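Local coordinates for protein probable enoyl-CoA hydratase/isomerase (Mycobacterium abscessus, PDB 3SWX) that probably acts on acyl-CoA thioesters as an enoyl-CoA hydratase or isomerase of the crotonase-like family, though its exact reaction and substrate are not established, at residues Leu114-Gly117 with Ile118-Ala121. Residues are numbered along the deposited sequence; the frame is centred on the assembly and turned at random.
Sequences LTLG and IELA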
loop_
_atom_site.group_PDB
_atom_site.type_symbol
_atom_site.label_atom_id
_atom_site.label_comp_id
_atom_site.label_asym_id
_atom_site.label_seq_id
_atom_site.Cartn_x
_atom_site.Cartn_y
_atom_site.Cartn_z
ATOM N N LEU B 114 10.868 17.118 -10.716
ATOM C CA LEU B 114 10.694 17.900 -9.505
ATOM C C LEU B 114 9.233 18.161 -9.217
ATOM O O LEU B 114 8.447 18.321 -10.138
ATOM C CB LEU B 114 11.421 19.242 -9.602
ATOM C CG LEU B 114 12.886 19.209 -10.050
ATOM C CD1 LEU B 114 13.415 20.651 -10.264
ATOM C CD2 LEU B 114 13.712 18.436 -9.056
ATOM N N THR B 115 8.917 18.240 -7.922
ATOM C CA THR B 115 7.657 18.750 -7.412
ATOM C C THR B 115 6.434 18.189 -8.171
ATOM O O THR B 115 6.093 17.007 -8.038
ATOM C CB THR B 115 7.685 20.322 -7.380
ATOM O OG1 THR B 115 7.875 20.833 -8.701
ATOM C CG2 THR B 115 8.813 20.843 -6.487
ATOM N N LEU B 116 5.813 19.025 -9.000
ATOM C CA LEU B 116 4.604 18.648 -9.743
ATOM C C LEU B 116 4.821 17.472 -10.678
ATOM O O LEU B 116 3.875 16.749 -10.992
ATOM C CB LEU B 116 4.074 19.823 -10.563
ATOM C CG LEU B 116 3.262 20.893 -9.872
ATOM C CD1 LEU B 116 2.880 21.950 -10.939
ATOM C CD2 LEU B 116 2.009 20.312 -9.186
ATOM N N GLY B 117 6.060 17.276 -11.123
ATOM C CA GLY B 117 6.393 16.137 -11.976
ATOM C C GLY B 117 6.183 14.788 -11.300
ATOM O O GLY B 117 5.715 13.838 -11.913
ATOM N N ILE B 118 6.599 14.705 -10.042
ATOM C CA ILE B 118 6.387 13.515 -9.205
ATOM C C ILE B 118 4.893 13.256 -9.114
ATOM O O ILE B 118 4.428 12.121 -9.254
ATOM C CB ILE B 118 6.944 13.705 -7.781
ATOM C CG1 ILE B 118 8.474 13.887 -7.805
ATOM C CG2 ILE B 118 6.619 12.503 -6.927
ATOM C CD1 ILE B 118 9.128 14.113 -6.422
ATOM N N GLU B 119 4.145 14.340 -8.949
ATOM C CA GLU B 119 2.705 14.272 -8.763
ATOM C C GLU B 119 1.964 13.905 -10.052
ATOM O O GLU B 119 0.925 13.227 -9.998
ATOM C CB GLU B 119 2.215 15.577 -8.133
ATOM C CG GLU B 119 2.659 15.680 -6.672
ATOM C CD GLU B 119 2.312 17.003 -6.020
ATOM O OE1 GLU B 119 1.702 16.991 -4.933
ATOM O OE2 GLU B 119 2.642 18.060 -6.606
ATOM N N LEU B 120 2.521 14.290 -11.202
ATOM C CA LEU B 120 1.988 13.839 -12.503
ATOM C C LEU B 120 2.131 12.348 -12.658
ATOM O O LEU B 120 1.199 11.672 -13.071
ATOM C CB LEU B 120 2.718 14.507 -13.667
ATOM C CG LEU B 120 2.160 15.806 -14.199
ATOM C CD1 LEU B 120 2.965 16.261 -15.443
ATOM C CD2 LEU B 120 0.657 15.619 -14.550
ATOM N N ALA B 121 3.313 11.835 -12.329
ATOM C CA ALA B 121 3.561 10.408 -12.374
ATOM C C ALA B 121 2.645 9.653 -11.405
ATOM O O ALA B 121 2.118 8.598 -11.747
ATOM C CB ALA B 121 5.062 10.092 -12.105
#
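L120 N reaches back to L116 O at 2.8 Å, the shortest of three i to i+4 backbone hydrogen bonds here. The next is straighter: A121 N meets G117 O at 3.2 Å with an N-H...O angle of 167°. Ahead of both, T115 O faces two amides, and each bond is weak, at 3.1 Å to I118 N and 3.4 Å to E119 N. T115 O also receives a weak hydrogen bond from Q137 NE2, and L116 O also accepts a hydrogen bond from W94 NE1. T115 occupies the N-cap position, but its side chain makes no capping bond; G117 N bonds instead to L114 O, closing the turn that leads into the helix.

Among the side chains, L116 CD2 lies 3.5 Å from E119 OE2, a methyl against one carboxylate oxygen, with the two chains crossing at a slant. E119 CG stands opposite its own carbonyl carbon (chi1 -71°), and the extended chain beyond carries the carboxylate back beside L116, toward the N-terminal end of the helix. Its other oxygen, OE1, is gripped by the backbone amides of G148 and A150. Within the turn, I118 CB stands 3.4 Å from T115 O.

By family resemblance, the L116 amide probably belongs to a crotonase oxyanion hole, and E119 matches one of two acid/base glutamates; the other would be E139, which T115 touches. A bound 1,2-ethanediol about 5 Å from the L116 side chain is consistent with an active-site wall.

The turn follows strand 112-114 directly. L114 and I118 rest on A136 and F135 of the adjacent parallel strand 134-136, T115 shares backbone hydrogen bonding with A136, and the amides holding E119 come from the start of helix 150-158 and the loop before it.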